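PDB 2OXB: beta-fructofuranosidase, insoluble isoenzyme CWINV1 from Arabidopsis thaliana, which hydrolyses terminal beta-D-fructofuranoside units of sucrose and 1-kestose in the plant cell wall, and acts less readily on neokestose and levan. Local coordinates for residues G28-F33 against D282-R287; T54-W59 against I289-T294; K344-K349 against S355-Y360. The protein carries 1 engineered substitution. All coordinates share one frame; numbering follows the deposited sequence.

Contact 1: G28-F33 against D282-R287; sequences GIYHLF and DSAKNR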
loop_
_atom_site.group_PDB
_atom_site.type_symbol
_atom_site.label_atom_id
_atom_site.label_comp_id
_atom_site.label_asym_id
_atom_site.label_seq_id
_atom_site.Cartn_x
_atom_site.Cartn_y
_atom_site.Cartn_z
ATOM N N GLY A 28 1.483 10.503 -21.669
ATOM C CA GLY A 28 1.191 11.377 -20.546
ATOM C C GLY A 28 -0.062 11.055 -19.756
ATOM O O GLY A 28 -0.346 11.693 -18.746
ATOM N N ILE A 29 -0.819 10.061 -20.201
ATOM C CA ILE A 29 -2.048 9.686 -19.507
ATOM C C ILE A 29 -1.876 8.413 -18.669
ATOM O O ILE A 29 -1.533 7.349 -19.184
ATOM C CB ILE A 29 -3.208 9.499 -20.519
ATOM C CG1 ILE A 29 -3.542 10.851 -21.163
ATOM C CG2 ILE A 29 -4.423 8.901 -19.825
ATOM C CD1 ILE A 29 -4.510 10.770 -22.324
ATOM N N TYR A 30 -2.115 8.536 -17.370
ATOM C CA TYR A 30 -1.998 7.410 -16.465
ATOM C C TYR A 30 -3.199 6.496 -16.653
ATOM O O TYR A 30 -4.235 6.891 -17.204
ATOM C CB TYR A 30 -1.922 7.901 -15.012
ATOM C CG TYR A 30 -0.732 8.802 -14.738
ATOM C CD1 TYR A 30 0.566 8.282 -14.710
ATOM C CD2 TYR A 30 -0.895 10.180 -14.580
ATOM C CE1 TYR A 30 1.672 9.108 -14.540
ATOM C CE2 TYR A 30 0.201 11.020 -14.413
ATOM C CZ TYR A 30 1.487 10.482 -14.397
ATOM O OH TYR A 30 2.593 11.305 -14.279
ATOM N N HIS A 31 -3.050 5.262 -16.194
ATOM C CA HIS A 31 -4.118 4.283 -16.305
ATOM C C HIS A 31 -4.222 3.475 -15.011
ATOM O O HIS A 31 -3.232 3.266 -14.311
ATOM C CB HIS A 31 -3.841 3.345 -17.492
ATOM C CG HIS A 31 -4.006 3.988 -18.838
ATOM N ND1 HIS A 31 -5.228 4.410 -19.319
ATOM C CD2 HIS A 31 -3.111 4.234 -19.827
ATOM C CE1 HIS A 31 -5.083 4.881 -20.545
ATOM N NE2 HIS A 31 -3.807 4.786 -20.878
ATOM N N LEU A 32 -5.440 3.062 -14.688
ATOM C CA LEU A 32 -5.708 2.238 -13.520
ATOM C C LEU A 32 -6.851 1.313 -13.867
ATOM O O LEU A 32 -7.922 1.745 -14.316
ATOM C CB LEU A 32 -6.127 3.048 -12.284
ATOM C CG LEU A 32 -6.642 2.167 -11.112
ATOM C CD1 LEU A 32 -5.491 1.466 -10.437
ATOM C CD2 LEU A 32 -7.370 3.007 -10.073
ATOM N N PHE A 33 -6.604 0.029 -13.680
ATOM C CA PHE A 33 -7.625 -0.964 -13.914
ATOM C C PHE A 33 -7.784 -1.513 -12.507
ATOM O O PHE A 33 -7.248 -0.929 -11.564
ATOM C CB PHE A 33 -7.121 -2.034 -14.890
ATOM C CG PHE A 33 -6.658 -1.487 -16.220
ATOM C CD1 PHE A 33 -7.564 -1.156 -17.213
ATOM C CD2 PHE A 33 -5.303 -1.310 -16.481
ATOM C CE1 PHE A 33 -7.123 -0.661 -18.443
ATOM C CE2 PHE A 33 -4.863 -0.812 -17.710
ATOM C CZ PHE A 33 -5.775 -0.492 -18.685
ATOM N N ASP A 282 6.713 5.796 -13.372
ATOM C CA ASP A 282 6.178 7.020 -13.990
ATOM C C ASP A 282 7.270 7.582 -14.888
ATOM O O ASP A 282 8.308 8.021 -14.411
ATOM C CB ASP A 282 5.816 8.064 -12.911
ATOM C CG ASP A 282 5.162 9.333 -13.484
ATOM O OD1 ASP A 282 5.769 10.027 -14.325
ATOM O OD2 ASP A 282 4.025 9.642 -13.081
ATOM N N SER A 283 7.035 7.563 -16.191
ATOM C CA SER A 283 8.007 8.071 -17.148
ATOM C C SER A 283 8.168 9.592 -17.013
ATOM O O SER A 283 9.284 10.111 -16.945
ATOM C CB SER A 283 7.561 7.708 -18.572
ATOM O OG SER A 283 7.532 6.307 -18.752
ATOM N N ALA A 284 7.032 10.279 -16.942
ATOM C CA ALA A 284 6.958 11.732 -16.837
ATOM C C ALA A 284 7.663 12.412 -15.656
ATOM O O ALA A 284 8.350 13.425 -15.835
ATOM C CB ALA A 284 5.488 12.167 -16.863
ATOM N N LYS A 285 7.495 11.891 -14.451
ATOM C CA LYS A 285 8.113 12.546 -13.309
ATOM C C LYS A 285 9.372 11.834 -12.844
ATOM O O LYS A 285 10.095 12.315 -11.967
ATOM C CB LYS A 285 7.091 12.642 -12.181
ATOM C CG LYS A 285 5.726 13.139 -12.667
ATOM C CD LYS A 285 5.690 14.636 -12.886
ATOM C CE LYS A 285 5.755 15.376 -11.570
ATOM N NZ LYS A 285 4.596 15.050 -10.698
ATOM N N ASN A 286 9.643 10.692 -13.462
ATOM C CA ASN A 286 10.810 9.885 -13.120
ATOM C C ASN A 286 10.655 9.309 -11.709
ATOM O O ASN A 286 11.638 9.150 -10.977
ATOM C CB ASN A 286 12.079 10.734 -13.189
ATOM C CG ASN A 286 13.340 9.895 -13.253
ATOM O OD1 ASN A 286 13.607 9.234 -14.262
ATOM N ND2 ASN A 286 14.124 9.911 -12.175
ATOM N N ARG A 287 9.421 8.997 -11.325
ATOM C CA ARG A 287 9.187 8.442 -10.003
ATOM C C ARG A 287 8.455 7.112 -10.045
ATOM O O ARG A 287 7.932 6.708 -11.083
ATOM C CB ARG A 287 8.410 9.434 -9.138
ATOM C CG ARG A 287 7.025 9.754 -9.617
ATOM C CD ARG A 287 6.507 10.959 -8.877
ATOM N NE ARG A 287 5.049 11.006 -8.820
ATOM C CZ ARG A 287 4.249 11.003 -9.883
ATOM N NH1 ARG A 287 4.759 10.952 -11.101
ATOM N NH2 ARG A 287 2.930 11.068 -9.730
#
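The carboxylate of D282 takes bonds from Y30 across the contact and from two groups of its own turn. K285 N donates to D282 OD1 at 2.5 Å, with an N-H...O angle of 163°, and reaches it from above the carboxylate plane. This is an Asx motif in the hairpin that joins strands 278-282 and 287-291. The other oxygen faces the phenol. The hydroxyl of Y30 donates to it, modelled at 2.5 Å from Y30 OH to D282 OD2, a length that is doubtful because the model is crowded there. R287 NH1 forms a salt bridge with the same oxygen, but its place is equally unsure.

With D282 CG anti to the backbone N (chi1 -176°), the carboxylate swings over to the phenol. The two side chains cross at about a right angle, with ring and carboxylate planes 50° apart. Y30 OH also lies in the plane of the R287 guanidinium, at its edge. A284 CB is 4.0 Å from Y30 OH, and K285 CG lies equally near.

R287 has a second acid partner, E334, which it meets through NH2. Y30 comes from strand 29-36, in a different sheet of the five-bladed propeller. The contact therefore ties that strand to the hairpin turn. Y30, D282 and R287 are buried. The nearby guanidinium and the K285 N-H at OD1 probably favour the charged carboxylate, although the details at OD2 are uncertain.

Contact 2: T54-W59 against I289-T294; sequences TDLINW and ILWGWT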
loop_
_atom_site.group_PDB
_atom_site.type_symbol
_atom_site.label_atom_id
_atom_site.label_comp_id
_atom_site.label_asym_id
_atom_site.label_seq_id
_atom_site.Cartn_x
_atom_site.Cartn_y
_atom_site.Cartn_z
ATOM N N THR A 54 -4.610 12.450 -14.923
ATOM C CA THR A 54 -3.528 13.331 -15.354
ATOM C C THR A 54 -2.739 13.819 -14.123
ATOM O O THR A 54 -1.664 14.417 -14.247
ATOM C CB THR A 54 -4.064 14.577 -16.154
ATOM O OG1 THR A 54 -4.391 15.650 -15.255
ATOM C CG2 THR A 54 -5.312 14.204 -16.957
ATOM N N ASP A 55 -3.266 13.539 -12.934
ATOM C CA ASP A 55 -2.620 13.961 -11.698
ATOM C C ASP A 55 -2.741 12.911 -10.587
ATOM O O ASP A 55 -2.514 13.204 -9.404
ATOM C CB ASP A 55 -3.240 15.278 -11.236
ATOM C CG ASP A 55 -4.753 15.267 -11.330
ATOM O OD1 ASP A 55 -5.309 14.166 -11.557
ATOM O OD2 ASP A 55 -5.381 16.347 -11.181
ATOM N N LEU A 56 -3.099 11.692 -10.985
ATOM C CA LEU A 56 -3.272 10.586 -10.056
ATOM C C LEU A 56 -4.235 10.921 -8.924
ATOM O O LEU A 56 -4.166 10.333 -7.844
ATOM C CB LEU A 56 -1.927 10.162 -9.463
ATOM C CG LEU A 56 -0.939 9.383 -10.337
ATOM C CD1 LEU A 56 0.375 9.245 -9.582
ATOM C CD2 LEU A 56 -1.499 8.012 -10.702
ATOM N N ILE A 57 -5.135 11.863 -9.166
ATOM C CA ILE A 57 -6.082 12.247 -8.136
ATOM C C ILE A 57 -7.491 12.232 -8.693
ATOM O O ILE A 57 -8.394 11.639 -8.092
ATOM C CB ILE A 57 -5.770 13.656 -7.580
ATOM C CG1 ILE A 57 -4.304 13.726 -7.121
ATOM C CG2 ILE A 57 -6.708 13.972 -6.430
ATOM C CD1 ILE A 57 -3.957 12.827 -5.960
ATOM N N ASN A 58 -7.669 12.889 -9.840
ATOM C CA ASN A 58 -8.967 12.960 -10.511
ATOM C C ASN A 58 -9.033 11.850 -11.550
ATOM O O ASN A 58 -8.172 11.757 -12.431
ATOM C CB ASN A 58 -9.152 14.301 -11.223
ATOM C CG ASN A 58 -8.899 15.486 -10.324
ATOM O OD1 ASN A 58 -9.408 15.566 -9.208
ATOM N ND2 ASN A 58 -8.118 16.428 -10.819
ATOM N N TRP A 59 -10.070 11.025 -11.452
ATOM C CA TRP A 59 -10.237 9.910 -12.370
ATOM C C TRP A 59 -11.506 9.924 -13.210
ATOM O O TRP A 59 -12.615 10.133 -12.703
ATOM C CB TRP A 59 -10.125 8.590 -11.599
ATOM C CG TRP A 59 -8.803 8.498 -10.871
ATOM C CD1 TRP A 59 -8.460 9.129 -9.707
ATOM C CD2 TRP A 59 -7.621 7.823 -11.323
ATOM N NE1 TRP A 59 -7.143 8.897 -9.414
ATOM C CE2 TRP A 59 -6.600 8.102 -10.391
ATOM C CE3 TRP A 59 -7.322 7.023 -12.433
ATOM C CZ2 TRP A 59 -5.304 7.597 -10.525
ATOM C CZ3 TRP A 59 -6.036 6.523 -12.570
ATOM C CH2 TRP A 59 -5.041 6.816 -11.622
ATOM N N ILE A 289 5.371 5.094 -8.473
ATOM C CA ILE A 289 4.110 5.200 -7.746
ATOM C C ILE A 289 3.710 3.860 -7.152
ATOM O O ILE A 289 3.824 2.826 -7.805
ATOM C CB ILE A 289 2.958 5.661 -8.665
ATOM C CG1 ILE A 289 3.069 7.163 -8.967
ATOM C CG2 ILE A 289 1.626 5.389 -7.989
ATOM C CD1 ILE A 289 4.303 7.586 -9.735
ATOM N N LEU A 290 3.212 3.883 -5.924
ATOM C CA LEU A 290 2.812 2.654 -5.259
ATOM C C LEU A 290 1.334 2.575 -4.886
ATOM O O LEU A 290 0.854 3.298 -4.006
ATOM C CB LEU A 290 3.669 2.457 -4.015
ATOM C CG LEU A 290 3.340 1.232 -3.169
ATOM C CD1 LEU A 290 4.645 0.641 -2.644
ATOM C CD2 LEU A 290 2.406 1.607 -2.019
ATOM N N TRP A 291 0.622 1.670 -5.552
ATOM C CA TRP A 291 -0.802 1.459 -5.304
ATOM C C TRP A 291 -1.098 0.328 -4.325
ATOM O O TRP A 291 -0.488 -0.736 -4.388
ATOM C CB TRP A 291 -1.541 1.136 -6.593
ATOM C CG TRP A 291 -1.591 2.218 -7.578
ATOM C CD1 TRP A 291 -0.681 2.477 -8.568
ATOM C CD2 TRP A 291 -2.636 3.176 -7.727
ATOM N NE1 TRP A 291 -1.106 3.539 -9.334
ATOM C CE2 TRP A 291 -2.304 3.988 -8.838
ATOM C CE3 TRP A 291 -3.828 3.431 -7.029
ATOM C CZ2 TRP A 291 -3.126 5.038 -9.273
ATOM C CZ3 TRP A 291 -4.647 4.475 -7.457
ATOM C CH2 TRP A 291 -4.290 5.265 -8.572
ATOM N N GLY A 292 -2.068 0.566 -3.445
ATOM C CA GLY A 292 -2.469 -0.426 -2.458
ATOM C C GLY A 292 -3.979 -0.436 -2.293
ATOM O O GLY A 292 -4.605 0.626 -2.237
ATOM N N TRP A 293 -4.559 -1.632 -2.197
ATOM C CA TRP A 293 -6.001 -1.789 -2.076
ATOM C C TRP A 293 -6.655 -1.468 -0.717
ATOM O O TRP A 293 -7.474 -0.554 -0.641
ATOM C CB TRP A 293 -6.409 -3.186 -2.580
ATOM C CG TRP A 293 -7.784 -3.640 -2.154
ATOM C CD1 TRP A 293 -8.939 -2.907 -2.168
ATOM C CD2 TRP A 293 -8.131 -4.926 -1.615
ATOM N NE1 TRP A 293 -9.979 -3.654 -1.662
ATOM C CE2 TRP A 293 -9.513 -4.897 -1.319
ATOM C CE3 TRP A 293 -7.405 -6.101 -1.353
ATOM C CZ2 TRP A 293 -10.189 -5.995 -0.774
ATOM C CZ3 TRP A 293 -8.075 -7.196 -0.810
ATOM C CH2 TRP A 293 -9.461 -7.132 -0.525
ATOM N N THR A 294 -6.331 -2.174 0.357
ATOM C CA THR A 294 -6.977 -1.856 1.648
ATOM C C THR A 294 -8.432 -2.313 1.775
ATOM O O THR A 294 -9.367 -1.668 1.287
ATOM C CB THR A 294 -6.948 -0.332 1.969
ATOM O OG1 THR A 294 -5.621 0.057 2.330
ATOM C CG2 THR A 294 -7.879 -0.004 3.137
#
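L56 reaches from its loop to I289 and W291 on strand 287-291. Its CB points toward that strand. CG lies beside the backbone N and anti to the carbonyl carbon (chi1 -74°), and from there the two methyls part. CD1 meets I289 CG1 tip to tip at 3.5 Å. CD2 goes to the indole of W291 and lies 3.7 Å from CZ2, approaching the ring obliquely. One leucine thus covers two neighbouring apolar groups of the strand.

W59 makes the second half of the contact. It and W291 come from opposite directions and meet through their six-membered rings. The ring centroids are 5.4 Å apart and the planes are inclined by 71°. W59 CZ2 sits at the edge of the W291 ring, close to its plane and 3.2 Å from W291 CH2. No hydrogen bond crosses between the two segments.

Within the loop, D55 OD1 accepts from N58 N at 3.2 Å, an Asx motif, and more weakly from I57 N. L56 itself has left-handed backbone angles within this tight turn.

All four touching residues are buried in the GH32 catalytic propeller. The W291 side chain is about 8 Å from that of M17, a substrate-binding residue, and about 9 Å from that of D19 in the active site. I289 and W291 also pack on F280 of strand 278-282, and W291 reaches P23 of strand 15-26. The loop 54-59, between strands 47-53 and 60-66, therefore closes over strand 287-291 where two sheets of the propeller meet.

Contact 3: K344-K349 against S355-Y360; sequences KNLRNK and SRLEVY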
loop_
_atom_site.group_PDB
_atom_site.type_symbol
_atom_site.label_atom_id
_atom_site.label_comp_id
_atom_site.label_asym_id
_atom_site.label_seq_id
_atom_site.Cartn_x
_atom_site.Cartn_y
_atom_site.Cartn_z
ATOM N N LYS A 344 -4.941 25.959 8.599
ATOM C CA LYS A 344 -5.049 25.921 10.046
ATOM C C LYS A 344 -3.643 25.712 10.585
ATOM O O LYS A 344 -2.964 24.753 10.220
ATOM C CB LYS A 344 -5.971 24.778 10.469
ATOM C CG LYS A 344 -6.597 24.948 11.843
ATOM C CD LYS A 344 -5.555 24.921 12.955
ATOM C CE LYS A 344 -6.180 25.273 14.289
ATOM N NZ LYS A 344 -6.735 26.638 14.263
ATOM N N ASN A 345 -3.199 26.628 11.435
ATOM C CA ASN A 345 -1.868 26.538 12.009
ATOM C C ASN A 345 -1.878 26.576 13.520
ATOM O O ASN A 345 -2.816 27.070 14.145
ATOM C CB ASN A 345 -0.994 27.680 11.521
ATOM C CG ASN A 345 0.350 27.700 12.198
ATOM O OD1 ASN A 345 1.302 27.056 11.749
ATOM N ND2 ASN A 345 0.435 28.424 13.305
ATOM N N LEU A 346 -0.798 26.064 14.091
ATOM C CA LEU A 346 -0.615 26.017 15.528
ATOM C C LEU A 346 0.864 25.780 15.757
ATOM O O LEU A 346 1.406 24.736 15.385
ATOM C CB LEU A 346 -1.439 24.878 16.134
ATOM C CG LEU A 346 -2.959 25.052 16.115
ATOM C CD1 LEU A 346 -3.623 23.700 16.160
ATOM C CD2 LEU A 346 -3.397 25.922 17.273
ATOM N N ARG A 347 1.530 26.761 16.347
ATOM C CA ARG A 347 2.945 26.604 16.600
ATOM C C ARG A 347 3.320 26.876 18.041
ATOM O O ARG A 347 2.651 27.635 18.740
ATOM C CB ARG A 347 3.747 27.504 15.674
ATOM C CG ARG A 347 3.284 28.933 15.623
ATOM C CD ARG A 347 4.252 29.694 14.761
ATOM N NE ARG A 347 4.398 29.035 13.469
ATOM C CZ ARG A 347 5.348 29.323 12.589
ATOM N NH1 ARG A 347 6.251 30.261 12.860
ATOM N NH2 ARG A 347 5.384 28.682 11.430
ATOM N N ASN A 348 4.386 26.230 18.485
ATOM C CA ASN A 348 4.861 26.403 19.843
ATOM C C ASN A 348 3.769 26.331 20.907
ATOM O O ASN A 348 3.518 27.319 21.602
ATOM C CB ASN A 348 5.601 27.730 19.947
ATOM C CG ASN A 348 6.727 27.830 18.953
ATOM O OD1 ASN A 348 6.798 28.776 18.171
ATOM N ND2 ASN A 348 7.615 26.844 18.966
ATOM N N LYS A 349 3.118 25.170 21.023
ATOM C CA LYS A 349 2.062 24.950 22.028
ATOM C C LYS A 349 2.431 23.765 22.915
ATOM O O LYS A 349 2.748 22.678 22.436
ATOM C CB LYS A 349 0.685 24.672 21.390
ATOM C CG LYS A 349 -0.084 25.893 20.840
ATOM C CD LYS A 349 -0.539 26.893 21.916
ATOM C CE LYS A 349 -1.577 26.342 22.892
ATOM N NZ LYS A 349 -0.984 25.472 23.935
ATOM N N SER A 355 -2.799 16.292 28.303
ATOM C CA SER A 355 -3.541 17.403 27.731
ATOM C C SER A 355 -3.868 17.179 26.261
ATOM O O SER A 355 -3.381 16.230 25.650
ATOM C CB SER A 355 -2.742 18.704 27.899
ATOM O OG SER A 355 -1.641 18.744 27.013
ATOM N N ARG A 356 -4.717 18.041 25.707
ATOM C CA ARG A 356 -5.099 17.962 24.299
ATOM C C ARG A 356 -5.689 19.288 23.838
ATOM O O ARG A 356 -6.570 19.855 24.489
ATOM C CB ARG A 356 -6.117 16.843 24.064
ATOM C CG ARG A 356 -7.361 16.959 24.908
ATOM C CD ARG A 356 -8.392 15.878 24.593
ATOM N NE ARG A 356 -9.588 16.012 25.431
ATOM C CZ ARG A 356 -10.401 17.071 25.429
ATOM N NH1 ARG A 356 -10.158 18.101 24.626
ATOM N NH2 ARG A 356 -11.456 17.106 26.233
ATOM N N LEU A 357 -5.187 19.801 22.721
ATOM C CA LEU A 357 -5.707 21.054 22.206
ATOM C C LEU A 357 -6.417 20.748 20.896
ATOM O O LEU A 357 -5.890 20.054 20.024
ATOM C CB LEU A 357 -4.572 22.065 22.013
ATOM C CG LEU A 357 -3.605 21.888 20.853
ATOM C CD1 LEU A 357 -4.205 22.490 19.598
ATOM C CD2 LEU A 357 -2.296 22.582 21.190
ATOM N N GLU A 358 -7.630 21.247 20.766
ATOM C CA GLU A 358 -8.374 20.987 19.558
ATOM C C GLU A 358 -7.926 21.839 18.371
ATOM O O GLU A 358 -7.388 22.940 18.538
ATOM C CB GLU A 358 -9.860 21.180 19.835
ATOM C CG GLU A 358 -10.738 21.102 18.626
ATOM C CD GLU A 358 -12.187 20.891 18.995
ATOM O OE1 GLU A 358 -12.562 21.245 20.140
ATOM O OE2 GLU A 358 -12.955 20.376 18.142
ATOM N N VAL A 359 -8.119 21.288 17.174
ATOM C CA VAL A 359 -7.789 21.962 15.923
ATOM C C VAL A 359 -9.162 22.318 15.362
ATOM O O VAL A 359 -9.873 21.435 14.868
ATOM C CB VAL A 359 -7.071 21.008 14.937
ATOM C CG1 VAL A 359 -6.498 21.800 13.765
ATOM C CG2 VAL A 359 -5.979 20.241 15.650
ATOM N N TYR A 360 -9.520 23.603 15.436
ATOM C CA TYR A 360 -10.840 24.102 15.009
ATOM C C TYR A 360 -11.249 24.195 13.518
ATOM O O TYR A 360 -11.759 23.223 12.943
ATOM C CB TYR A 360 -11.106 25.465 15.678
ATOM C CG TYR A 360 -11.329 25.411 17.189
ATOM C CD1 TYR A 360 -10.421 25.996 18.066
ATOM C CD2 TYR A 360 -12.472 24.808 17.736
ATOM C CE1 TYR A 360 -10.638 25.990 19.445
ATOM C CE2 TYR A 360 -12.703 24.796 19.120
ATOM C CZ TYR A 360 -11.778 25.392 19.971
ATOM O OH TYR A 360 -11.983 25.414 21.340
#
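The C-terminal domain of GH32 enzymes is a beta-sandwich, and here two consecutive strands face each other from its two sheets. Strand 344-351 is an outermost strand of one sheet. Strand 355-359 belongs to the other. V359 and K344 meet closely: K344 CD lies 3.4 Å from V359 CG1, and K344 CE is 3.5 Å from the same methyl. The bend of the lysine at chi2 (-65°) helps place CD and CE along V359 CG1. Its aliphatic part does the touching, and CE also comes within 3.9 Å of Y360 N.

L346 slides past L357 in the opposite direction, with CD1 of L346 3.7 Å from CD1 of L357. The same L346 methyl has V359 CG1 at 4.2 Å. The other methyl of L357, CD2, rests 3.6 Å from K349 CB and near CG of that lysine.

The axes of the short strands 344-346 and 355-359 come within 9.2 Å, at 157° between their directions. No hydrogen bond joins them; they meet through side chains, as the two strands of a beta-arch do. Each strand bonds within its own sheet instead: K344 pairs with A528 and K349 with V523, while L357 pairs with A513. N348 and K349 both face V523, forming a G1 beta bulge. N348 takes the left-handed conformation there, and K349 turns its CB toward L357. At the far end, E358 CG lies against one face of the Y360 ring, offset toward its rim, and V359 also packs on A528 of strand 521-530.

Contacts 1 and 2 are neighbours in the catalytic propeller, with centres about 10 Å apart. Their segments alternate along the chain: 28-33, 54-59, 282-287, 289-294. They also touch directly. L32 CB lies 3.5 Å from W59 CZ3, and D282 CB is 3.6 Å from I289 CD1. Together they join the sheet containing strands 29-36 and 47-53 to the one containing 278-282 and 287-291, bringing early and late parts of the propeller together. Contact 3 comes later in the chain, with both its segments in the C-terminal sandwich. Its centre is about 38 Å from that of contact 1 and about 31 Å from that of contact 2, and it touches neither.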